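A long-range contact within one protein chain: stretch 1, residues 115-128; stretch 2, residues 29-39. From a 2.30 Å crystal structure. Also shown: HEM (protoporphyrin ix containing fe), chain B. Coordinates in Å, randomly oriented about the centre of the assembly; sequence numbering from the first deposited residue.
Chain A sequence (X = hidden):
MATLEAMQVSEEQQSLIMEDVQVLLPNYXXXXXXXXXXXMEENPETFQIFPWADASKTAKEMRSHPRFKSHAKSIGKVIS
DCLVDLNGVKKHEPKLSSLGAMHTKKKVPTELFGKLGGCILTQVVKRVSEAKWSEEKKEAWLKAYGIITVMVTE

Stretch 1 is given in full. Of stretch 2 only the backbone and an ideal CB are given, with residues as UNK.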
ATOM      1  N   LYS A 115       0.053   5.925  20.234  1.00 25.56           N
ATOM      2  CA  LYS A 115      -0.821   7.015  19.782  1.00 24.32           C
ATOM      3  C   LYS A 115      -2.139   6.546  19.172  1.00 23.76           C
ATOM      4  O   LYS A 115      -3.226   7.130  19.438  1.00 24.50           O
ATOM      5  CB  LYS A 115      -0.031   7.893  18.769  1.00 23.25           C
ATOM      6  CG  LYS A 115       1.167   8.666  19.415  1.00 26.36           C
ATOM      7  CD  LYS A 115       0.841   9.382  20.784  1.00 24.57           C
ATOM      8  CE  LYS A 115       2.078  10.158  21.308  1.00 31.31           C
ATOM      9  NZ  LYS A 115       3.327   9.310  21.438  1.00 32.45           N
ATOM     10  N   LEU A 116      -2.041   5.560  18.266  1.00 23.06           N
ATOM     11  CA  LEU A 116      -3.190   4.999  17.605  1.00 23.12           C
ATOM     12  C   LEU A 116      -4.042   4.353  18.720  1.00 22.38           C
ATOM     13  O   LEU A 116      -5.239   4.484  18.721  1.00 23.07           O
ATOM     14  CB  LEU A 116      -2.795   3.927  16.567  1.00 22.93           C
ATOM     15  CG  LEU A 116      -3.996   3.243  15.835  1.00 25.39           C
ATOM     16  CD1 LEU A 116      -4.900   4.166  14.994  1.00 22.34           C
ATOM     17  CD2 LEU A 116      -3.550   2.079  14.918  1.00 24.78           C
ATOM     18  N   GLY A 117      -3.453   3.678  19.700  1.00 22.50           N
ATOM     19  CA  GLY A 117      -4.362   3.111  20.729  1.00 21.37           C
ATOM     20  C   GLY A 117      -5.068   4.206  21.484  1.00 24.00           C
ATOM     21  O   GLY A 117      -6.241   4.080  21.849  1.00 24.61           O
ATOM     22  N   GLY A 118      -4.410   5.364  21.681  1.00 24.32           N
ATOM     23  CA  GLY A 118      -5.180   6.473  22.342  1.00 24.62           C
ATOM     24  C   GLY A 118      -6.352   6.922  21.534  1.00 25.16           C
ATOM     25  O   GLY A 118      -7.414   7.289  22.085  1.00 26.03           O
ATOM     26  N   CYS A 119      -6.187   6.931  20.206  1.00 25.99           N
ATOM     27  CA  CYS A 119      -7.310   7.343  19.351  1.00 25.87           C
ATOM     28  C   CYS A 119      -8.481   6.352  19.355  1.00 25.79           C
ATOM     29  O   CYS A 119      -9.667   6.766  19.258  1.00 24.87           O
ATOM     30  CB  CYS A 119      -6.879   7.582  17.893  1.00 26.29           C
ATOM     31  SG  CYS A 119      -5.582   8.919  17.663  1.00 26.69           S
ATOM     32  N   ILE A 120      -8.156   5.037  19.356  1.00 26.93           N
ATOM     33  CA  ILE A 120      -9.246   4.009  19.435  1.00 24.87           C
ATOM     34  C   ILE A 120      -9.997   4.265  20.738  1.00 25.33           C
ATOM     35  O   ILE A 120     -11.196   4.422  20.730  1.00 25.98           O
ATOM     36  CB  ILE A 120      -8.626   2.587  19.376  1.00 23.93           C
ATOM     37  CG1 ILE A 120      -8.136   2.345  17.909  1.00 23.96           C
ATOM     38  CG2 ILE A 120      -9.693   1.577  19.760  1.00 24.66           C
ATOM     39  CD1 ILE A 120      -7.093   1.228  17.806  1.00 24.28           C
ATOM     40  N   LEU A 121      -9.279   4.298  21.880  1.00 26.36           N
ATOM     41  CA  LEU A 121      -9.937   4.557  23.195  1.00 27.69           C
ATOM     42  C   LEU A 121     -10.784   5.828  23.237  1.00 26.91           C
ATOM     43  O   LEU A 121     -11.863   5.820  23.816  1.00 27.40           O
ATOM     44  CB  LEU A 121      -8.908   4.441  24.376  1.00 27.81           C
ATOM     45  CG  LEU A 121      -8.999   2.926  24.722  1.00 34.52           C
ATOM     46  CD1 LEU A 121      -8.083   1.915  23.851  1.00 28.38           C
ATOM     47  CD2 LEU A 121      -8.900   2.695  26.161  1.00 37.18           C
ATOM     48  N   THR A 122     -10.338   6.909  22.572  1.00 25.57           N
ATOM     49  CA  THR A 122     -11.117   8.134  22.523  1.00 25.37           C
ATOM     50  C   THR A 122     -12.423   7.968  21.756  1.00 27.04           C
ATOM     51  O   THR A 122     -13.478   8.548  22.160  1.00 26.61           O
ATOM     52  CB  THR A 122     -10.305   9.350  21.818  1.00 26.26           C
ATOM     53  OG1 THR A 122      -9.303   9.815  22.717  1.00 28.88           O
ATOM     54  CG2 THR A 122     -11.260  10.518  21.469  1.00 21.04           C
ATOM     55  N   GLN A 123     -12.343   7.343  20.557  1.00 26.67           N
ATOM     56  CA  GLN A 123     -13.595   7.108  19.757  1.00 26.65           C
ATOM     57  C   GLN A 123     -14.460   6.075  20.433  1.00 24.97           C
ATOM     58  O   GLN A 123     -15.639   6.236  20.384  1.00 26.70           O
ATOM     59  CB  GLN A 123     -13.300   6.700  18.301  1.00 27.92           C
ATOM     60  CG  GLN A 123     -12.396   7.754  17.623  1.00 26.40           C
ATOM     61  CD  GLN A 123     -13.019   9.136  17.593  1.00 28.15           C
ATOM     62  OE1 GLN A 123     -12.299  10.133  17.607  1.00 33.09           O
ATOM     63  NE2 GLN A 123     -14.317   9.206  17.490  1.00 24.54           N
ATOM     64  N   VAL A 124     -13.895   5.078  21.142  1.00 25.65           N
ATOM     65  CA  VAL A 124     -14.747   4.157  21.947  1.00 26.48           C
ATOM     66  C   VAL A 124     -15.509   4.924  23.016  1.00 27.54           C
ATOM     67  O   VAL A 124     -16.763   4.889  23.054  1.00 28.66           O
ATOM     68  CB  VAL A 124     -13.966   2.959  22.560  1.00 28.56           C
ATOM     69  CG1 VAL A 124     -14.910   2.171  23.535  1.00 26.94           C
ATOM     70  CG2 VAL A 124     -13.436   2.044  21.464  1.00 25.17           C
ATOM     71  N   VAL A 125     -14.806   5.798  23.766  1.00 28.34           N
ATOM     72  CA  VAL A 125     -15.497   6.634  24.777  1.00 25.47           C
ATOM     73  C   VAL A 125     -16.552   7.494  24.140  1.00 27.30           C
ATOM     74  O   VAL A 125     -17.680   7.745  24.726  1.00 25.79           O
ATOM     75  CB  VAL A 125     -14.522   7.437  25.616  1.00 25.36           C
ATOM     76  CG1 VAL A 125     -15.243   8.575  26.450  1.00 25.21           C
ATOM     77  CG2 VAL A 125     -13.785   6.525  26.547  1.00 24.32           C
ATOM     78  N   LYS A 126     -16.286   7.951  22.924  1.00 26.60           N
ATOM     79  CA  LYS A 126     -17.355   8.812  22.325  1.00 29.65           C
ATOM     80  C   LYS A 126     -18.642   8.009  22.007  1.00 32.08           C
ATOM     81  O   LYS A 126     -19.698   8.580  22.034  1.00 33.22           O
ATOM     82  CB  LYS A 126     -16.894   9.524  21.008  1.00 29.86           C
ATOM     83  CG  LYS A 126     -15.882  10.779  21.295  1.00 34.56           C
ATOM     84  CD  LYS A 126     -15.163  11.192  19.956  0.50 36.75           C
ATOM     85  CE  LYS A 126     -14.467  12.622  19.902  0.50 39.76           C
ATOM     86  NZ  LYS A 126     -13.753  13.005  18.465  0.50 36.98           N
ATOM     87  N   ARG A 127     -18.531   6.708  21.653  1.00 32.42           N
ATOM     88  CA  ARG A 127     -19.705   5.961  21.189  1.00 34.81           C
ATOM     89  C   ARG A 127     -20.397   5.258  22.375  1.00 35.22           C
ATOM     90  O   ARG A 127     -21.564   5.031  22.293  1.00 35.69           O
ATOM     91  CB  ARG A 127     -19.339   4.899  20.122  1.00 34.24           C
ATOM     92  CG  ARG A 127     -18.557   5.396  18.860  1.00 35.19           C
ATOM     93  CD  ARG A 127     -19.472   5.851  17.851  1.00 34.87           C
ATOM     94  NE  ARG A 127     -18.866   6.398  16.610  1.00 35.25           N
ATOM     95  CZ  ARG A 127     -19.635   6.762  15.562  1.00 42.09           C
ATOM     96  NH1 ARG A 127     -20.984   6.597  15.638  1.00 38.55           N
ATOM     97  NH2 ARG A 127     -19.124   7.326  14.459  1.00 36.31           N
ATOM     98  N   VAL A 128     -19.665   4.897  23.426  1.00 34.77           N
ATOM     99  CA  VAL A 128     -20.222   4.194  24.587  1.00 35.53           C
ATOM    100  C   VAL A 128     -20.880   5.245  25.522  1.00 37.87           C
ATOM    101  O   VAL A 128     -20.399   6.425  25.600  1.00 37.32           O
ATOM    102  CB  VAL A 128     -19.117   3.413  25.310  1.00 34.80           C
ATOM    103  CG1 VAL A 128     -19.605   2.782  26.643  1.00 37.05           C
ATOM    104  CG2 VAL A 128     -18.569   2.274  24.407  1.00 33.30           C
ATOM    105  N   UNK A  29     -18.145   1.158  10.605  1.00 32.24           N
ATOM    106  CA  UNK A  29     -17.257   1.718   9.608  1.00 33.27           C
ATOM    107  C   UNK A  29     -16.968   3.194   9.892  1.00 32.50           C
ATOM    108  O   UNK A  29     -15.840   3.645   9.621  1.00 31.82           O
ATOM    109  CB  UNK A  29     -17.862   1.552   8.212  1.00 33.27           C
ATOM    110  N   UNK A  30     -18.015   3.961  10.220  1.00 31.26           N
ATOM    111  CA  UNK A  30     -17.884   5.347  10.683  1.00 32.31           C
ATOM    112  C   UNK A  30     -16.882   5.438  11.889  1.00 29.44           C
ATOM    113  O   UNK A  30     -15.988   6.294  11.876  1.00 31.80           O
ATOM    114  CB  UNK A  30     -19.257   5.890  11.084  1.00 32.31           C
ATOM    115  N   UNK A  31     -16.987   4.512  12.829  1.00 26.65           N
ATOM    116  CA  UNK A  31     -16.168   4.495  14.039  1.00 26.71           C
ATOM    117  C   UNK A  31     -14.680   4.339  13.633  1.00 26.60           C
ATOM    118  O   UNK A  31     -13.828   5.115  14.105  1.00 26.61           O
ATOM    119  CB  UNK A  31     -16.606   3.366  14.973  1.00 26.71           C
ATOM    120  N   UNK A  32     -14.372   3.383  12.765  1.00 25.78           N
ATOM    121  CA  UNK A  32     -13.021   3.131  12.411  1.00 25.12           C
ATOM    122  C   UNK A  32     -12.454   4.342  11.568  1.00 25.77           C
ATOM    123  O   UNK A  32     -11.319   4.662  11.715  1.00 26.71           O
ATOM    124  CB  UNK A  32     -12.935   1.810  11.643  1.00 25.12           C
ATOM    125  N   UNK A  33     -13.226   4.981  10.697  1.00 26.28           N
ATOM    126  CA  UNK A  33     -12.791   6.144   9.924  1.00 26.63           C
ATOM    127  C   UNK A  33     -12.556   7.393  10.873  1.00 27.96           C
ATOM    128  O   UNK A  33     -11.558   8.112  10.725  1.00 27.42           O
ATOM    129  CB  UNK A  33     -13.837   6.464   8.855  1.00 26.63           C
ATOM    130  N   UNK A  34     -13.382   7.510  11.928  1.00 27.75           N
ATOM    131  CA  UNK A  34     -13.170   8.520  12.979  1.00 29.17           C
ATOM    132  C   UNK A  34     -11.794   8.306  13.613  1.00 26.77           C
ATOM    133  O   UNK A  34     -11.089   9.240  13.784  1.00 27.09           O
ATOM    134  CB  UNK A  34     -14.269   8.447  14.041  1.00 29.17           C
ATOM    135  N   UNK A  35     -11.434   7.065  13.907  1.00 25.60           N
ATOM    136  CA  UNK A  35     -10.173   6.755  14.499  1.00 24.65           C
ATOM    137  C   UNK A  35      -8.994   7.140  13.592  1.00 26.16           C
ATOM    138  O   UNK A  35      -8.009   7.747  14.058  1.00 25.30           O
ATOM    139  CB  UNK A  35     -10.124   5.264  14.837  1.00 24.65           C
ATOM    140  N   UNK A  36      -9.055   6.715  12.325  1.00 26.63           N
ATOM    141  CA  UNK A  36      -7.933   6.937  11.417  1.00 25.64           C
ATOM    142  C   UNK A  36      -7.799   8.485  11.131  1.00 25.53           C
ATOM    143  O   UNK A  36      -6.684   9.001  10.977  1.00 24.13           O
ATOM    144  CB  UNK A  36      -8.140   6.148  10.123  1.00 25.64           C
ATOM    145  N   UNK A  37      -8.936   9.178  11.018  1.00 24.51           N
ATOM    146  CA  UNK A  37      -8.927  10.594  10.772  1.00 27.16           C
ATOM    147  C   UNK A  37      -8.281  11.349  11.986  1.00 27.88           C
ATOM    148  O   UNK A  37      -7.401  12.210  11.805  1.00 28.20           O
ATOM    149  CB  UNK A  37     -10.354  11.080  10.510  1.00 27.16           C
ATOM    150  N   UNK A  38      -8.646  10.978  13.205  1.00 27.19           N
ATOM    151  CA  UNK A  38      -8.062  11.668  14.375  1.00 27.45           C
ATOM    152  C   UNK A  38      -6.574  11.304  14.413  1.00 27.65           C
ATOM    153  O   UNK A  38      -5.735  12.161  14.743  1.00 26.17           O
ATOM    154  CB  UNK A  38      -8.763  11.275  15.677  1.00 27.45           C
ATOM    155  N   UNK A  39      -6.240  10.019  14.159  1.00 25.59           N
ATOM    156  CA  UNK A  39      -4.827   9.578  14.201  1.00 25.44           C
ATOM    157  C   UNK A  39      -3.958  10.431  13.241  1.00 26.68           C
ATOM    158  O   UNK A  39      -2.832  10.839  13.596  1.00 26.60           O
ATOM    159  CB  UNK A  39      -4.723   8.098  13.829  1.00 25.44           C
TER
HETATM  160  CHA HEM B1155      -0.958  -1.616   6.769  1.00 25.51           C
HETATM  161  CHB HEM B1155      -3.619  -2.920  10.556  1.00 29.69           C
HETATM  162  CHC HEM B1155      -0.877   0.006  13.363  1.00 28.89           C
HETATM  163  CHD HEM B1155       0.947   2.046   9.417  1.00 27.79           C
HETATM  164  C1A HEM B1155      -1.907  -2.239   7.544  1.00 29.66           C
HETATM  165  C2A HEM B1155      -2.760  -3.309   7.144  1.00 32.45           C
HETATM  166  C3A HEM B1155      -3.494  -3.659   8.171  1.00 29.74           C
HETATM  167  C4A HEM B1155      -3.089  -2.875   9.275  1.00 28.57           C
HETATM  168  CMA HEM B1155      -4.575  -4.791   8.255  1.00 26.43           C
HETATM  169  CAA HEM B1155      -2.772  -3.915   5.699  1.00 33.92           C
HETATM  170  CBA HEM B1155      -3.896  -3.258   4.930  1.00 38.06           C
HETATM  171  CGA HEM B1155      -3.831  -3.564   3.448  1.00 48.41           C
HETATM  172  O1A HEM B1155      -3.586  -4.682   3.010  1.00 45.29           O
HETATM  173  O2A HEM B1155      -4.024  -2.629   2.644  1.00 60.68           O
HETATM  174  C1B HEM B1155      -3.090  -2.272  11.693  1.00 30.11           C
HETATM  175  C2B HEM B1155      -3.467  -2.495  13.080  1.00 31.18           C
HETATM  176  C3B HEM B1155      -2.708  -1.733  13.849  1.00 32.13           C
HETATM  177  C4B HEM B1155      -1.848  -0.949  12.979  1.00 31.97           C
HETATM  178  CMB HEM B1155      -4.554  -3.522  13.501  1.00 26.60           C
HETATM  179  CAB HEM B1155      -2.775  -1.596  15.384  1.00 31.51           C
HETATM  180  CBB HEM B1155      -2.368  -2.606  16.158  1.00 30.77           C
HETATM  181  C1C HEM B1155      -0.214   0.875  12.522  1.00 29.04           C
HETATM  182  C2C HEM B1155       0.439   2.146  12.890  1.00 30.54           C
HETATM  183  C3C HEM B1155       0.857   2.741  11.792  1.00 27.95           C
HETATM  184  C4C HEM B1155       0.535   1.858  10.709  1.00 30.45           C
HETATM  185  CMC HEM B1155       0.529   2.738  14.321  1.00 22.81           C
HETATM  186  CAC HEM B1155       1.642   4.107  11.701  1.00 27.14           C
HETATM  187  CBC HEM B1155       1.428   4.872  10.625  1.00 26.31           C
HETATM  188  C1D HEM B1155       0.793   1.161   8.366  1.00 35.05           C
HETATM  189  C2D HEM B1155       1.490   1.186   7.069  1.00 35.75           C
HETATM  190  C3D HEM B1155       0.859   0.063   6.344  1.00 38.03           C
HETATM  191  C4D HEM B1155      -0.171  -0.535   7.162  1.00 30.58           C
HETATM  192  CMD HEM B1155       2.534   2.153   6.502  1.00 37.38           C
HETATM  193  CAD HEM B1155       1.068  -0.339   4.886  1.00 32.85           C
HETATM  194  CBD HEM B1155      -0.087   0.678   5.203  1.00 40.55           C
HETATM  195  CGD HEM B1155      -0.605   0.904   3.912  1.00 48.07           C
HETATM  196  O1D HEM B1155      -1.378   1.880   3.831  1.00 44.85           O
HETATM  197  O2D HEM B1155      -0.110   0.075   3.075  1.00 52.62           O
HETATM  198  NA  HEM B1155      -2.128  -2.020   8.846  1.00 29.35           N
HETATM  199  NB  HEM B1155      -2.114  -1.352  11.695  1.00 31.22           N
HETATM  200  NC  HEM B1155      -0.149   0.753  11.190  1.00 28.10           N
HETATM  201  ND  HEM B1155      -0.090   0.086   8.367  1.00 32.39           N
HETATM  202 FE   HEM B1155      -1.089  -0.658   9.977  1.00 25.56          FE

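Stretch 2 is helical throughout, crossing the helix of 115-127 at 135° between their N-to-C directions, so its early positions lie near Arg127 and its late ones near Leu116. No position has backbone angles that demand glycine.

At 29 nothing of stretch 1 lies within 5.5 Å of the ideal CB, so almost any helix-compatible residue would do; it is Asp29.

At 30 the CB points sideways, 3.7 Å from Arg127 NH2. A small, polar or acidic residue would suit the neighbourhood of a guanidinium. It is Asp30, whose carboxylate nevertheless turns away from Arg127; its CB makes the contact.

Position 31 also starts sideways, its ideal CB 4.1 Å from Arg127 NE. Beyond it lies a hollow bordered by Ile120, Gln123, Val124 and the aliphatic part of Arg127, deep enough for a long apolar side chain: Leu, Met or an aromatic. It is Phe31, with chi1 at t, whose ring reaches into the hollow as a knob. Its CE1 lies 3.7 Å from Val124 CG2 and 3.8 Å from Gln123 CB, while Ile120 O sits at the ring edge.

Position 32 points away from stretch 1 and 33 is out of reach, so stretch 1 restricts neither; they are Val32 and Glu33.

Position 34 points toward stretch 1, its ideal CB 3.5 Å from Gln123 NE2 and 5.0 Å from Arg127 NH2. Two donor groups invite an acceptor, and the positive charge favours Asp or Glu, though Asn could also serve. It is Asp34: OD2 accepts a hydrogen bond from Arg127 NH2 at 2.8 Å, part of a salt bridge at the guanidinium edge. A water also joins these groups, donating to Asp34 OD2 and accepting from Gln123 NE2 and Arg127 NE.

At 35 the helices come close, with CA 5.7 Å from the CA of Cys119, and the ideal CB lies 4.4 to 4.7 Å from Gln123 CG, Ile120 CG1 and Cys119 O. A compact apolar residue fits best: Val, Ile or perhaps Ala. Val35 fills the space among Leu116, Cys119, Ile120 and Gln123, its CG1 3.7 Å from Ile120 CG1 and its CG2 3.6 Å from Gln123 CG.

Position 36 points away and 37 is out of reach; they are Leu36 and Gln37.

Position 38 points toward Cys119 and Gln123, with the polar Thr122 beyond. A medium-length side chain with an apolar stem and polar tip would suit it, such as Gln or Glu. In Gln38, NE2 donates to a water also hydrogen-bonded to Thr122 OG1. Its OE1 lies 3.0 Å from Gln123 OE1, a contact between two acceptors and therefore no hydrogen bond.

At 39 the ideal CB is 4.0 Å from Cys119 SG and 4.1 Å from Leu116 CD1, with the heme beyond. A large apolar residue, Leu, Met or Phe, would suit. Phe39 lays a ring face under Leu116, whose CD1 is 4.1 Å from the ring centroid in a CH-pi contact, and its CZ reaches 3.8 Å from HEM CMC.

Stretch 2 29-39: DDFVEDVLQQF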
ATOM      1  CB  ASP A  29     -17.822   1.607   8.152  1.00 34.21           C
ATOM      2  CG  ASP A  29     -17.908   0.073   7.629  1.00 39.50           C
ATOM      3  OD1 ASP A  29     -17.329  -0.852   8.266  1.00 38.39           O
ATOM      4  OD2 ASP A  29     -18.542  -0.144   6.568  1.00 38.96           O
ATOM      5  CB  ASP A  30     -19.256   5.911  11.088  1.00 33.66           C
ATOM      6  CG  ASP A  30     -20.214   6.096   9.878  1.00 42.78           C
ATOM      7  OD1 ASP A  30     -19.737   6.172   8.703  1.00 42.70           O
ATOM      8  OD2 ASP A  30     -21.470   6.128  10.121  1.00 54.56           O
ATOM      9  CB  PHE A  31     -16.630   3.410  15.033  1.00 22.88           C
ATOM     10  CG  PHE A  31     -15.535   2.867  15.932  1.00 25.81           C
ATOM     11  CD1 PHE A  31     -15.071   3.567  17.088  1.00 24.10           C
ATOM     12  CD2 PHE A  31     -14.978   1.651  15.666  1.00 22.28           C
ATOM     13  CE1 PHE A  31     -14.043   3.035  17.913  1.00 21.50           C
ATOM     14  CE2 PHE A  31     -13.974   1.141  16.458  1.00 21.41           C
ATOM     15  CZ  PHE A  31     -13.509   1.832  17.582  1.00 26.31           C
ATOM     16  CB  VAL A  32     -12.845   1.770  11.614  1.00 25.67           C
ATOM     17  CG1 VAL A  32     -11.308   1.505  11.249  1.00 19.47           C
ATOM     18  CG2 VAL A  32     -13.292   0.592  12.440  1.00 24.54           C
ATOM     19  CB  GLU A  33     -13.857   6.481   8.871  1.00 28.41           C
ATOM     20  CG  GLU A  33     -13.812   5.480   7.640  1.00 27.82           C
ATOM     21  CD  GLU A  33     -14.752   5.858   6.498  1.00 36.58           C
ATOM     22  OE1 GLU A  33     -15.375   6.964   6.517  1.00 38.85           O
ATOM     23  OE2 GLU A  33     -14.933   4.989   5.603  1.00 38.36           O
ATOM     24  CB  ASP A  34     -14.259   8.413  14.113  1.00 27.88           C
ATOM     25  CG  ASP A  34     -15.601   9.000  13.693  1.00 31.33           C
ATOM     26  OD1 ASP A  34     -15.670   9.695  12.641  1.00 32.62           O
ATOM     27  OD2 ASP A  34     -16.632   8.680  14.369  1.00 35.03           O
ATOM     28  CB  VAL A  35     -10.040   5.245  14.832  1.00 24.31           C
ATOM     29  CG1 VAL A  35      -8.581   4.882  15.234  1.00 18.87           C
ATOM     30  CG2 VAL A  35     -11.054   4.849  15.929  1.00 24.28           C
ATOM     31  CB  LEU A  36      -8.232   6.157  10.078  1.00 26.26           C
ATOM     32  CG  LEU A  36      -7.143   6.190   8.968  1.00 28.48           C
ATOM     33  CD1 LEU A  36      -5.862   5.671   9.519  1.00 23.57           C
ATOM     34  CD2 LEU A  36      -7.602   5.330   7.662  1.00 18.52           C
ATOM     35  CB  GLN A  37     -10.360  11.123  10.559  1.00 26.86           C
ATOM     36  CG  GLN A  37     -10.306  12.639  10.294  1.00 29.65           C
ATOM     37  CD  GLN A  37     -11.704  13.306  10.272  1.00 33.03           C
ATOM     38  OE1 GLN A  37     -12.712  12.689   9.820  1.00 32.02           O
ATOM     39  NE2 GLN A  37     -11.766  14.594  10.743  1.00 29.46           N
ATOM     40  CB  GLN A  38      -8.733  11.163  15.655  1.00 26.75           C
ATOM     41  CG  GLN A  38      -8.244  11.927  16.964  1.00 32.60           C
ATOM     42  CD  GLN A  38      -8.621  11.184  18.294  1.00 38.17           C
ATOM     43  OE1 GLN A  38      -9.357  10.149  18.271  1.00 36.78           O
ATOM     44  NE2 GLN A  38      -8.103  11.701  19.454  1.00 31.63           N
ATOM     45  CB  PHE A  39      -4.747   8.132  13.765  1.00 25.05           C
ATOM     46  CG  PHE A  39      -3.362   7.524  13.789  1.00 23.41           C
ATOM     47  CD1 PHE A  39      -2.576   7.570  14.892  1.00 25.02           C
ATOM     48  CD2 PHE A  39      -2.887   6.844  12.671  1.00 23.60           C
ATOM     49  CE1 PHE A  39      -1.284   6.948  14.901  1.00 21.96           C
ATOM     50  CE2 PHE A  39      -1.661   6.211  12.663  1.00 25.42           C
ATOM     51  CZ  PHE A  39      -0.841   6.262  13.743  1.00 23.28           C
TER
HETATM   52  O   HOH W   1     -16.456   7.531  17.114  1.00 35.33           O
HETATM   53  O   HOH W   2      -7.138  11.172  22.214  0.50 35.13           O
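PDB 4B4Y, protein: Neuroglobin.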